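Local atomic coordinates of lovastatin nonaketide synthase mokA (Monascus pilosus, PDB entry 6AD3), a protein that catalyses the iterative nine-step assembly of dihydromonacolin L on the way to monacolin K (lovastatin), and is represented here by its condensation domain. Residues A[131-136]-A[207-212]; A[328-333]-A[384-389]; A[459-464]-A[469-474]; A[108-113]-A[225-230]; A[166-171]-A[191-196]. The protein carries 1 engineered substitution. All coordinates share one frame; numbering follows the deposited sequence.

How the interactions relate
The five contacts spread across both halves of the condensation domain. Interactions 1, 2 and 5 are buried and rest on aromatic rings: 1 sets an edge strand against the HHxxxDG-type loop, 2 joins two helices in the other half, and 5 lays the helix of a beta-alpha-beta unit on its strand. Interaction 4, at the surface, turns instead on a tyrosine hydroxyl and a water. Interaction 3 lies between, near the centre of the chain, and is ionic. It touches both sides: E462 forms a salt bridge with R208 of interaction 1, and M472 packs on Y331 of interaction 2. Interactions 3 and 5 also reach the same five-stranded sheet.

Interaction 1: A[131-136]-A[207-212]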
# COMPACT_ATOMS: atom_id res chain seq x y z
N THR A 131 4.88 11.78 17.37
CA THR A 131 5.91 12.40 16.57
C THR A 131 5.35 13.55 15.73
O THR A 131 4.34 13.41 15.03
CB THR A 131 6.63 11.35 15.70
OG1 THR A 131 7.41 10.48 16.57
CG2 THR A 131 7.58 12.00 14.71
N GLY A 132 6.04 14.67 15.77
CA GLY A 132 5.82 15.72 14.79
C GLY A 132 6.93 15.81 13.78
O GLY A 132 7.97 15.17 13.90
N PHE A 133 6.71 16.62 12.75
CA PHE A 133 7.63 16.69 11.65
C PHE A 133 7.87 18.16 11.35
O PHE A 133 6.95 18.88 10.99
CB PHE A 133 7.08 16.00 10.40
CG PHE A 133 6.83 14.51 10.57
CD1 PHE A 133 5.72 14.06 11.23
CD2 PHE A 133 7.81 13.61 10.24
CE1 PHE A 133 5.58 12.71 11.54
CE2 PHE A 133 7.69 12.26 10.52
CZ PHE A 133 6.54 11.80 11.13
N ALA A 134 9.07 18.63 11.60
CA ALA A 134 9.33 20.08 11.65
C ALA A 134 10.38 20.43 10.63
O ALA A 134 11.27 19.62 10.32
CB ALA A 134 9.79 20.49 13.04
N ALA A 135 10.28 21.65 10.11
CA ALA A 135 11.29 22.16 9.20
C ALA A 135 12.60 22.25 9.95
O ALA A 135 12.63 22.70 11.09
CB ALA A 135 10.88 23.55 8.68
N VAL A 136 13.69 21.91 9.26
CA VAL A 136 15.03 22.24 9.71
C VAL A 136 15.58 23.48 8.98
O VAL A 136 15.61 23.53 7.76
CB VAL A 136 15.99 21.08 9.48
CG1 VAL A 136 17.29 21.35 10.19
CG2 VAL A 136 15.39 19.81 9.99
N HIS A 207 -1.73 9.97 8.37
CA HIS A 207 -0.75 10.56 7.48
C HIS A 207 0.21 9.48 7.03
O HIS A 207 0.53 8.56 7.79
CB HIS A 207 -0.02 11.71 8.15
CG HIS A 207 0.85 12.49 7.21
ND1 HIS A 207 0.45 13.64 6.57
CD2 HIS A 207 2.12 12.27 6.83
CE1 HIS A 207 1.42 14.07 5.80
NE2 HIS A 207 2.44 13.24 5.91
N ARG A 208 0.70 9.62 5.80
CA ARG A 208 1.66 8.67 5.22
C ARG A 208 2.84 8.39 6.15
O ARG A 208 3.31 7.28 6.19
CB ARG A 208 2.17 9.22 3.90
CG ARG A 208 3.34 8.48 3.24
CD ARG A 208 2.92 7.19 2.59
NE ARG A 208 2.60 6.14 3.55
CZ ARG A 208 2.09 4.96 3.23
NH1 ARG A 208 1.79 4.68 1.98
NH2 ARG A 208 1.85 4.05 4.16
N PHE A 209 3.36 9.41 6.82
CA PHE A 209 4.59 9.27 7.51
C PHE A 209 4.52 8.33 8.74
O PHE A 209 5.58 7.95 9.28
CB PHE A 209 5.12 10.62 8.00
CG PHE A 209 5.56 11.57 6.91
CD1 PHE A 209 5.63 11.18 5.59
CD2 PHE A 209 5.85 12.90 7.23
CE1 PHE A 209 5.92 12.08 4.61
CE2 PHE A 209 6.14 13.80 6.23
CZ PHE A 209 6.24 13.38 4.94
N VAL A 210 3.32 8.03 9.25
CA VAL A 210 3.16 7.34 10.55
C VAL A 210 2.53 5.97 10.49
O VAL A 210 2.38 5.32 11.51
CB VAL A 210 2.43 8.19 11.61
CG1 VAL A 210 3.18 9.52 11.82
CG2 VAL A 210 0.98 8.48 11.18
N GLY A 211 2.16 5.53 9.29
CA GLY A 211 1.48 4.26 9.16
C GLY A 211 1.63 3.53 7.86
O GLY A 211 2.34 3.98 6.95
N ASP A 212 0.98 2.35 7.82
CA ASP A 212 0.88 1.51 6.61
C ASP A 212 0.01 0.31 6.97
O ASP A 212 -0.56 0.28 8.04
CB ASP A 212 2.28 1.06 6.04
CG ASP A 212 3.09 0.15 6.98
OD1 ASP A 212 2.55 -0.49 7.90
OD2 ASP A 212 4.32 0.03 6.74
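F133 and F209 turn the same way at the first torsion (chi1 -62° and -68°), each ring swung to the side of its own backbone N, and the two side chains meet between strand 131-135 and the loop 207-212. That loop carries the condensation-domain HHxxxDG-type motif, with R208 at the second position. The pair is an edge-to-face stack: the edge of F209 points at the face of F133, centroids 5.1 Å apart, planes at 60°. F209 CD2 and F209 CB lie over the same face of F133, toward its rim and off its centre respectively. F209 CB makes the tightest approach, 3.6 Å from F133 CZ, and adds an off-centre CH-pi contact. V210 comes in at the edge of the F133 ring, its CG1 4.0 Å from CE1 of F133. All three residues are buried; Q82 packs on F133, and W86 and I182 on F209. Within the loop, H207 NE2 lies over the centre of the F209 ring. D212 caps the following helix and salt-bridges R357. R208, itself bridged to E462, holds the turn from within: its NH2 donates to G211 O at 2.8 Å, with the carbonyl oxygen almost in the guanidinium plane.

Interaction 2: A[328-333]-A[384-389]; sequences MQFYLA and ITFGEH
Two aromatic rings, F330 and F386, carry this helix-to-helix contact, which joins helix 327-343 to the first turn of helix 386-401 in the half of the condensation domain built round the six-stranded sheet. They form an edge-to-face pair with centroids 4.7 Å apart and planes at 52°. The edge of F386 drops onto the face of F330, F386 CE2 sitting over the centre of the F330 ring, 3.5 Å from F330 CZ. F386 reaches that position with CG anti to its backbone N (chi1 -173°), and the two side chains run at about a right angle to each other. F510 stacks on F386 as well, so the ring joins three helices.

The apolar contacts centre on A333, whose CB points into the interface. It lies 3.8 Å from F386 CZ and 4.0 Å from H389 CD2, so the methyl touches both residues. I316 and S320 of helix 310-322, with L390, pack round F330.

Of the polar contacts, one bridges the helices: H389 NE2 is hydrogen-bonded to H336 ND1, while A333 O stands near the edge of the imidazole. The other is local, a capping box of T385 and E388 at the N-terminus of helix 386-401: E388 N donates to T385 OG1 at 3.1 Å, and T385 N donates to E388 OE1 at 3.0 Å, meeting that oxygen from above the carboxylate plane.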
# COMPACT_ATOMS: atom_id res chain seq x y z
N MET A 328 -0.03 -16.07 -4.07
CA MET A 328 0.44 -14.73 -4.45
C MET A 328 1.15 -14.73 -5.79
O MET A 328 0.86 -13.90 -6.66
CB MET A 328 1.38 -14.13 -3.41
CG MET A 328 1.74 -12.67 -3.74
SD MET A 328 3.18 -12.50 -4.84
CE MET A 328 4.51 -12.37 -3.64
N GLN A 329 2.01 -15.72 -5.99
CA GLN A 329 2.77 -15.78 -7.22
C GLN A 329 1.91 -16.09 -8.42
O GLN A 329 2.15 -15.58 -9.49
CB GLN A 329 3.90 -16.77 -7.10
CG GLN A 329 4.96 -16.31 -6.12
CD GLN A 329 5.75 -17.47 -5.50
OE1 GLN A 329 5.47 -18.65 -5.73
NE2 GLN A 329 6.62 -17.13 -4.57
N PHE A 330 0.84 -16.86 -8.20
CA PHE A 330 -0.15 -17.13 -9.25
C PHE A 330 -0.91 -15.84 -9.64
O PHE A 330 -1.01 -15.47 -10.84
CB PHE A 330 -1.16 -18.21 -8.75
CG PHE A 330 -2.00 -18.84 -9.85
CD1 PHE A 330 -2.98 -18.09 -10.54
CD2 PHE A 330 -1.91 -20.18 -10.12
CE1 PHE A 330 -3.80 -18.69 -11.48
CE2 PHE A 330 -2.69 -20.76 -11.08
CZ PHE A 330 -3.62 -20.03 -11.78
N TYR A 331 -1.36 -15.09 -8.64
CA TYR A 331 -2.08 -13.87 -8.92
C TYR A 331 -1.14 -12.87 -9.68
O TYR A 331 -1.58 -12.16 -10.60
CB TYR A 331 -2.61 -13.27 -7.61
CG TYR A 331 -3.73 -14.05 -7.00
CD1 TYR A 331 -4.97 -14.10 -7.62
CD2 TYR A 331 -3.58 -14.71 -5.76
CE1 TYR A 331 -5.99 -14.88 -7.11
CE2 TYR A 331 -4.62 -15.46 -5.22
CZ TYR A 331 -5.86 -15.48 -5.88
OH TYR A 331 -6.93 -16.24 -5.42
N LEU A 332 0.13 -12.82 -9.28
CA LEU A 332 1.10 -11.88 -9.88
C LEU A 332 1.39 -12.30 -11.32
O LEU A 332 1.37 -11.49 -12.23
CB LEU A 332 2.38 -11.89 -9.06
CG LEU A 332 3.55 -11.13 -9.74
CD1 LEU A 332 3.22 -9.67 -9.95
CD2 LEU A 332 4.80 -11.28 -8.92
N ALA A 333 1.60 -13.59 -11.52
CA ALA A 333 1.86 -14.10 -12.84
C ALA A 333 0.70 -13.83 -13.80
O ALA A 333 0.92 -13.45 -14.93
CB ALA A 333 2.20 -15.61 -12.80
N ILE A 384 5.02 -20.13 -23.98
CA ILE A 384 5.20 -20.97 -22.79
C ILE A 384 3.86 -21.12 -22.08
O ILE A 384 2.90 -20.42 -22.42
CB ILE A 384 6.24 -20.42 -21.84
CG1 ILE A 384 5.76 -19.13 -21.17
CG2 ILE A 384 7.57 -20.20 -22.54
CD1 ILE A 384 6.68 -18.71 -20.06
N THR A 385 3.73 -22.18 -21.28
CA THR A 385 2.49 -22.47 -20.60
C THR A 385 2.41 -21.59 -19.34
O THR A 385 3.41 -21.12 -18.84
CB THR A 385 2.37 -23.94 -20.18
OG1 THR A 385 3.32 -24.20 -19.14
CG2 THR A 385 2.62 -24.91 -21.37
N PHE A 386 1.20 -21.45 -18.81
CA PHE A 386 1.04 -20.68 -17.59
C PHE A 386 1.79 -21.35 -16.47
O PHE A 386 2.46 -20.69 -15.72
CB PHE A 386 -0.43 -20.49 -17.21
CG PHE A 386 -0.62 -19.55 -16.04
CD1 PHE A 386 -0.51 -18.19 -16.22
CD2 PHE A 386 -0.70 -20.03 -14.75
CE1 PHE A 386 -0.59 -17.31 -15.14
CE2 PHE A 386 -0.75 -19.14 -13.65
CZ PHE A 386 -0.67 -17.79 -13.86
N GLY A 387 1.75 -22.68 -16.41
CA GLY A 387 2.48 -23.40 -15.38
C GLY A 387 3.95 -23.07 -15.37
O GLY A 387 4.56 -22.93 -14.31
N GLU A 388 4.55 -23.05 -16.56
CA GLU A 388 5.96 -22.67 -16.71
C GLU A 388 6.21 -21.23 -16.25
O GLU A 388 7.20 -20.94 -15.59
CB GLU A 388 6.40 -22.85 -18.16
CG GLU A 388 6.31 -24.30 -18.61
CD GLU A 388 6.59 -24.51 -20.10
OE1 GLU A 388 6.28 -23.64 -20.92
OE2 GLU A 388 6.96 -25.65 -20.45
N HIS A 389 5.28 -20.35 -16.58
CA HIS A 389 5.40 -18.94 -16.24
C HIS A 389 5.24 -18.75 -14.74
O HIS A 389 5.86 -17.86 -14.15
CB HIS A 389 4.35 -18.16 -16.97
CG HIS A 389 4.48 -16.68 -16.83
ND1 HIS A 389 5.65 -16.01 -17.14
CD2 HIS A 389 3.56 -15.74 -16.56
CE1 HIS A 389 5.41 -14.71 -17.11
NE2 HIS A 389 4.16 -14.52 -16.71

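Interaction 3: A[459-464]-A[469-474]; sequences ATRERT and VLEMSD
The guanidinium of R461 receives E471 at its edge: OE2 of the carboxylate lies near the guanidinium plane, 3.2 Å from NH1. The two flat groups are twisted 66° apart, so they do not make a flat, two-pronged pair. The N-H points at OE2 at 152°, a weak hydrogen bond within a salt bridge, and E471 OE1 stands farther from NH1, at 3.7 Å. The side chains arrive from opposite directions. That of E471 is extended beyond CG; that of R461 is bent at chi3 (67°), and its CD too passes close to E471 OE2, 3.4 Å away. Both charges have stronger partners outside: R461 NH1 also bridges to D438 OD2, and E471 OE1 to K485 NZ. The result is a chain of alternating charges, which would be expected to stabilise the ionised forms. Farther along, T464 OG1 and V469 CG2 touch loosely at 4.1 Å. R461 and T464 lie in the loop after strand 453-460, an edge of the five-stranded sheet; V469 and E471 belong to strand 468-473, inside the six-stranded one. The contact thus spans the place where the chain returns from one chloramphenicol-acetyltransferase-like half to the other, consistent with the crossover of condensation domains.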
# COMPACT_ATOMS: atom_id res chain seq x y z
N ALA A 459 -11.73 1.10 2.45
CA ALA A 459 -10.34 1.52 2.43
C ALA A 459 -10.12 2.60 1.41
O ALA A 459 -10.47 2.45 0.24
CB ALA A 459 -9.44 0.33 2.12
N THR A 460 -9.56 3.71 1.84
CA THR A 460 -9.15 4.76 0.91
C THR A 460 -7.67 5.10 1.19
O THR A 460 -7.35 5.93 2.04
CB THR A 460 -10.05 6.02 1.03
OG1 THR A 460 -11.43 5.63 0.94
CG2 THR A 460 -9.72 7.01 -0.01
N ARG A 461 -6.79 4.44 0.47
CA ARG A 461 -5.37 4.70 0.55
C ARG A 461 -5.00 5.93 -0.28
O ARG A 461 -5.75 6.32 -1.18
CB ARG A 461 -4.61 3.48 0.01
CG ARG A 461 -4.80 2.25 0.85
CD ARG A 461 -4.04 1.06 0.27
NE ARG A 461 -2.62 1.26 0.34
CZ ARG A 461 -1.72 0.39 -0.13
NH1 ARG A 461 -2.11 -0.74 -0.68
NH2 ARG A 461 -0.44 0.68 -0.06
N GLU A 462 -3.84 6.50 0.00
CA GLU A 462 -3.32 7.63 -0.73
C GLU A 462 -3.35 7.37 -2.21
O GLU A 462 -3.15 6.25 -2.65
CB GLU A 462 -1.88 7.95 -0.31
CG GLU A 462 -0.90 6.81 -0.60
CD GLU A 462 0.55 7.16 -0.34
OE1 GLU A 462 0.82 8.31 0.05
OE2 GLU A 462 1.40 6.25 -0.41
N ARG A 463 -3.45 8.45 -2.99
CA ARG A 463 -3.22 8.37 -4.43
C ARG A 463 -1.76 8.08 -4.69
O ARG A 463 -0.90 8.35 -3.84
CB ARG A 463 -3.60 9.68 -5.12
CG ARG A 463 -5.07 10.00 -5.03
CD ARG A 463 -5.42 11.23 -5.87
NE ARG A 463 -6.80 11.66 -5.66
CZ ARG A 463 -7.30 12.81 -6.14
NH1 ARG A 463 -6.58 13.60 -6.94
NH2 ARG A 463 -8.57 13.09 -5.93
N THR A 464 -1.51 7.45 -5.84
CA THR A 464 -0.18 7.14 -6.30
C THR A 464 -0.13 7.44 -7.80
O THR A 464 -1.17 7.64 -8.42
CB THR A 464 0.19 5.66 -6.05
OG1 THR A 464 -0.53 4.83 -6.94
CG2 THR A 464 -0.11 5.25 -4.66
N VAL A 469 -3.02 -0.30 -10.75
CA VAL A 469 -2.71 -0.86 -9.46
C VAL A 469 -3.74 -1.94 -9.18
O VAL A 469 -4.96 -1.68 -9.20
CB VAL A 469 -2.72 0.17 -8.36
CG1 VAL A 469 -2.38 -0.48 -7.00
CG2 VAL A 469 -1.77 1.34 -8.65
N LEU A 470 -3.25 -3.13 -8.83
CA LEU A 470 -4.08 -4.22 -8.37
C LEU A 470 -3.72 -4.49 -6.90
O LEU A 470 -2.56 -4.83 -6.58
CB LEU A 470 -3.83 -5.49 -9.20
CG LEU A 470 -4.43 -6.79 -8.65
CD1 LEU A 470 -5.92 -6.67 -8.51
CD2 LEU A 470 -4.10 -7.97 -9.55
N GLU A 471 -4.68 -4.24 -6.00
CA GLU A 471 -4.51 -4.53 -4.59
C GLU A 471 -5.45 -5.68 -4.25
O GLU A 471 -6.57 -5.70 -4.75
CB GLU A 471 -4.92 -3.34 -3.72
CG GLU A 471 -4.13 -2.10 -3.95
CD GLU A 471 -4.59 -0.96 -3.10
OE1 GLU A 471 -4.34 0.21 -3.49
OE2 GLU A 471 -5.04 -1.24 -1.96
N MET A 472 -4.95 -6.69 -3.54
CA MET A 472 -5.75 -7.85 -3.16
C MET A 472 -5.61 -8.12 -1.68
O MET A 472 -4.49 -8.02 -1.13
CB MET A 472 -5.23 -9.11 -3.83
CG MET A 472 -5.36 -9.20 -5.27
SD MET A 472 -4.73 -10.85 -5.71
CE MET A 472 -5.75 -11.96 -4.69
N SER A 473 -6.70 -8.57 -1.07
CA SER A 473 -6.66 -9.22 0.24
C SER A 473 -7.03 -10.67 0.03
O SER A 473 -7.97 -10.99 -0.68
CB SER A 473 -7.65 -8.55 1.21
OG SER A 473 -7.24 -7.21 1.52
N ASP A 474 -6.36 -11.55 0.75
CA ASP A 474 -6.61 -12.99 0.67
C ASP A 474 -6.68 -13.49 2.12
O ASP A 474 -5.81 -14.23 2.59
CB ASP A 474 -5.48 -13.64 -0.12
CG ASP A 474 -5.65 -15.15 -0.29
OD1 ASP A 474 -6.74 -15.64 0.00
OD2 ASP A 474 -4.70 -15.79 -0.78

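Interaction 4: A[108-113]-A[225-230]; sequences GSIDAK and QLYGGV
Between I110 and D111 the backbone runs extended and then turns into helix 112-125, with D111 as N-cap, and D111 CA stands 9.0 Å from Y227 CA at the end of helix 213-227. With CG anti to the backbone N (chi1 -178°), the ring of Y227 extends from the helix and carries OH to D111 N, which donates to it at 2.8 Å along an almost straight N-H (177°). The donor lies in the plane of the phenol ring. Also in that plane is a water, 2.6 Å from Y227 OH, which passes a longer bond on to S109 O at 3.3 Å. The hydroxyl is thus gripped by two partners, one of them the backbone N-H of the N-cap residue. Beside it, I110 CG2 rests obliquely on the ring, 3.9 Å from CE2 of Y227. D111 OD2 is turned elsewhere, capping R114 N. R114 in turn makes a cation-pi contact with Y227 and hydrogen-bonds its carbonyl. Just past Y227, helix 213-227 ends in a Schellman motif with G229 at C-prime. The contact so fastens the turn leaving strand 100-107 to the end of helix 213-227, whose L226 packs on A118, A121 and V122 of helix 112-125.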
# COMPACT_ATOMS: atom_id res chain seq x y z
N GLY A 108 -21.71 -5.23 17.48
CA GLY A 108 -21.56 -5.83 18.77
C GLY A 108 -21.07 -4.86 19.81
O GLY A 108 -20.58 -3.77 19.47
N SER A 109 -21.18 -5.25 21.08
CA SER A 109 -20.92 -4.33 22.17
C SER A 109 -19.43 -3.91 22.29
O SER A 109 -18.54 -4.75 22.45
CB SER A 109 -21.42 -4.91 23.49
OG SER A 109 -21.26 -3.95 24.51
N ILE A 110 -19.20 -2.60 22.28
CA ILE A 110 -17.92 -2.03 22.65
C ILE A 110 -18.13 -0.89 23.61
O ILE A 110 -18.78 0.09 23.28
CB ILE A 110 -17.18 -1.46 21.44
CG1 ILE A 110 -17.05 -2.53 20.35
CG2 ILE A 110 -15.82 -0.92 21.85
CD1 ILE A 110 -16.38 -2.01 19.09
N ASP A 111 -17.54 -1.02 24.78
CA ASP A 111 -17.63 0.02 25.79
C ASP A 111 -16.74 1.19 25.41
O ASP A 111 -15.53 1.03 25.28
CB ASP A 111 -17.18 -0.57 27.13
CG ASP A 111 -17.31 0.40 28.26
OD1 ASP A 111 -18.44 0.75 28.57
OD2 ASP A 111 -16.32 1.02 28.64
N ALA A 112 -17.30 2.40 25.37
CA ALA A 112 -16.58 3.58 24.87
C ALA A 112 -15.38 3.91 25.73
O ALA A 112 -14.29 4.26 25.22
CB ALA A 112 -17.52 4.79 24.83
N LYS A 113 -15.58 3.92 27.04
CA LYS A 113 -14.51 4.30 27.94
C LYS A 113 -13.35 3.31 27.88
O LYS A 113 -12.17 3.71 27.82
CB LYS A 113 -15.05 4.42 29.38
CG LYS A 113 -15.85 5.69 29.59
CD LYS A 113 -16.61 5.68 30.92
CE LYS A 113 -17.17 7.07 31.22
NZ LYS A 113 -16.88 7.50 32.62
N GLN A 225 -6.38 -6.43 22.37
CA GLN A 225 -5.77 -7.09 23.52
C GLN A 225 -5.91 -6.21 24.75
O GLN A 225 -6.28 -6.69 25.82
CB GLN A 225 -4.31 -7.39 23.26
CG GLN A 225 -4.10 -8.55 22.34
CD GLN A 225 -2.66 -8.81 22.12
OE1 GLN A 225 -2.06 -9.66 22.80
NE2 GLN A 225 -2.07 -8.03 21.24
N LEU A 226 -5.63 -4.91 24.61
CA LEU A 226 -5.70 -4.00 25.77
C LEU A 226 -7.12 -3.89 26.29
O LEU A 226 -7.36 -4.04 27.49
CB LEU A 226 -5.20 -2.62 25.41
CG LEU A 226 -3.68 -2.49 25.31
CD1 LEU A 226 -3.30 -1.26 24.54
CD2 LEU A 226 -2.99 -2.52 26.66
N TYR A 227 -8.07 -3.77 25.38
CA TYR A 227 -9.47 -3.77 25.75
C TYR A 227 -9.83 -5.03 26.53
O TYR A 227 -10.59 -4.98 27.50
CB TYR A 227 -10.33 -3.66 24.50
CG TYR A 227 -11.83 -3.59 24.76
CD1 TYR A 227 -12.58 -4.74 24.96
CD2 TYR A 227 -12.49 -2.39 24.72
CE1 TYR A 227 -13.96 -4.67 25.16
CE2 TYR A 227 -13.85 -2.30 24.92
CZ TYR A 227 -14.59 -3.44 25.10
OH TYR A 227 -15.97 -3.34 25.30
N GLY A 228 -9.30 -6.16 26.10
CA GLY A 228 -9.56 -7.44 26.76
C GLY A 228 -8.71 -7.69 27.99
O GLY A 228 -8.68 -8.79 28.48
N GLY A 229 -8.00 -6.68 28.46
CA GLY A 229 -7.23 -6.76 29.70
C GLY A 229 -5.87 -7.48 29.61
O GLY A 229 -5.31 -7.86 30.61
N VAL A 230 -5.35 -7.68 28.40
CA VAL A 230 -3.98 -8.18 28.25
C VAL A 230 -2.97 -7.13 28.65
O VAL A 230 -3.17 -5.94 28.40
CB VAL A 230 -3.69 -8.62 26.82
CG1 VAL A 230 -2.20 -8.91 26.65
CG2 VAL A 230 -4.53 -9.83 26.48
O HOH W 1 -17.24 -5.64 25.31

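Interaction 5: A[166-171]-A[191-196]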
# COMPACT_ATOMS: atom_id res chain seq x y z
N ALA A 166 -25.52 5.92 7.41
CA ALA A 166 -25.24 7.02 6.48
C ALA A 166 -24.48 8.16 7.18
O ALA A 166 -23.54 8.74 6.60
CB ALA A 166 -26.55 7.56 5.86
N GLY A 167 -24.83 8.43 8.44
CA GLY A 167 -24.04 9.35 9.27
C GLY A 167 -22.58 8.92 9.46
O GLY A 167 -21.67 9.75 9.45
N ALA A 168 -22.38 7.65 9.78
CA ALA A 168 -21.05 7.08 9.92
C ALA A 168 -20.24 7.22 8.62
O ALA A 168 -19.09 7.67 8.66
CB ALA A 168 -21.12 5.63 10.34
N GLU A 169 -20.85 6.90 7.48
CA GLU A 169 -20.18 6.99 6.20
C GLU A 169 -19.82 8.44 5.89
O GLU A 169 -18.73 8.75 5.40
CB GLU A 169 -21.02 6.37 5.08
CG GLU A 169 -21.05 4.86 5.12
CD GLU A 169 -21.84 4.24 3.96
OE1 GLU A 169 -21.76 4.77 2.85
OE2 GLU A 169 -22.39 3.14 4.12
N GLU A 170 -20.69 9.35 6.27
CA GLU A 170 -20.41 10.76 6.07
C GLU A 170 -19.17 11.18 6.88
O GLU A 170 -18.29 11.89 6.37
CB GLU A 170 -21.64 11.60 6.44
CG GLU A 170 -21.42 13.08 6.34
CD GLU A 170 -22.65 13.89 6.74
OE1 GLU A 170 -22.52 14.78 7.61
OE2 GLU A 170 -23.74 13.63 6.19
N GLY A 171 -19.10 10.73 8.12
CA GLY A 171 -17.95 11.01 8.96
C GLY A 171 -16.67 10.44 8.33
O GLY A 171 -15.62 11.06 8.39
N VAL A 191 -11.26 6.84 15.43
CA VAL A 191 -12.66 7.24 15.63
C VAL A 191 -13.57 6.04 15.60
O VAL A 191 -13.54 5.24 14.64
CB VAL A 191 -13.11 8.25 14.56
CG1 VAL A 191 -14.57 8.66 14.82
CG2 VAL A 191 -12.18 9.44 14.54
N ASP A 192 -14.40 5.92 16.64
CA ASP A 192 -15.43 4.88 16.72
C ASP A 192 -16.76 5.55 16.51
O ASP A 192 -17.24 6.28 17.41
CB ASP A 192 -15.40 4.21 18.12
CG ASP A 192 -16.59 3.25 18.36
OD1 ASP A 192 -17.27 2.87 17.39
OD2 ASP A 192 -16.85 2.93 19.55
N PHE A 193 -17.24 5.54 15.26
CA PHE A 193 -18.61 6.07 14.97
C PHE A 193 -19.62 5.00 15.38
O PHE A 193 -19.49 3.85 14.99
CB PHE A 193 -18.81 6.36 13.47
CG PHE A 193 -17.97 7.48 12.95
CD1 PHE A 193 -18.28 8.79 13.21
CD2 PHE A 193 -16.90 7.21 12.09
CE1 PHE A 193 -17.55 9.84 12.66
CE2 PHE A 193 -16.14 8.23 11.56
CZ PHE A 193 -16.45 9.54 11.82
N PHE A 194 -20.67 5.37 16.15
CA PHE A 194 -21.57 4.34 16.67
C PHE A 194 -23.02 4.79 16.59
O PHE A 194 -23.31 5.97 16.62
CB PHE A 194 -21.19 3.97 18.11
CG PHE A 194 -21.51 5.02 19.14
CD1 PHE A 194 -20.64 6.06 19.39
CD2 PHE A 194 -22.71 4.98 19.85
CE1 PHE A 194 -20.83 6.90 20.44
CE2 PHE A 194 -22.93 5.85 20.89
CZ PHE A 194 -22.01 6.85 21.16
N TRP A 195 -23.89 3.82 16.34
CA TRP A 195 -25.33 4.08 16.15
C TRP A 195 -26.11 2.82 16.41
O TRP A 195 -25.53 1.73 16.53
CB TRP A 195 -25.60 4.56 14.74
CG TRP A 195 -25.39 3.51 13.69
CD1 TRP A 195 -26.35 2.71 13.11
CD2 TRP A 195 -24.17 3.23 12.98
NE1 TRP A 195 -25.79 1.92 12.15
CE2 TRP A 195 -24.44 2.17 12.09
CE3 TRP A 195 -22.85 3.66 13.14
CZ2 TRP A 195 -23.45 1.60 11.27
CZ3 TRP A 195 -21.86 3.07 12.37
CH2 TRP A 195 -22.18 2.08 11.41
N GLY A 196 -27.43 2.94 16.41
CA GLY A 196 -28.30 1.77 16.43
C GLY A 196 -28.06 0.87 17.63
O GLY A 196 -27.74 1.35 18.72
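W195 lays the six-membered side of its indole obliquely against A168, with CZ3 3.3 Å from A168 CB, a tight fit. The ring is turned inward by its first torsion (chi1 69°), which sets CG between the backbone N and the carbonyl carbon. F193, two residues earlier on the same side of the strand, takes up the next place along the helix. Its CB lies 4.0 Å from A168 CB, and its ring reaches on to G171, where F193 CZ comes within 3.5 Å of G171 CA. Because G171 has no side chain, the tip of the ring can press directly on the helix backbone. One face of F193 is covered by CG1 of V191, centred over the ring; on the opposite face, nearer the rim, is the carbonyl oxygen of A168.

Residues 166-171 and 191-195 run nearly antiparallel, at 162°, with the axes of these short pieces 8.4 Å apart at the closest. Helix 165-176 and strand 188-195 are the last two elements of a beta-alpha-beta unit that starts with strand 157-161, at the edge of the five-stranded sheet, so this is the crossover helix lying on the strand it leads into. L201 and V203 of strand 199-206 extend the apolar layer beneath the helix, and V162 and L175 close in on F193.

No hydrogen bond joins the two segments. What holds them is close-fitting apolar surface, with small A168 and G171 on the helix matched to large rings on the strand, which implies that shape and dispersion, rather than directed polar bonds, probably set the spacing here.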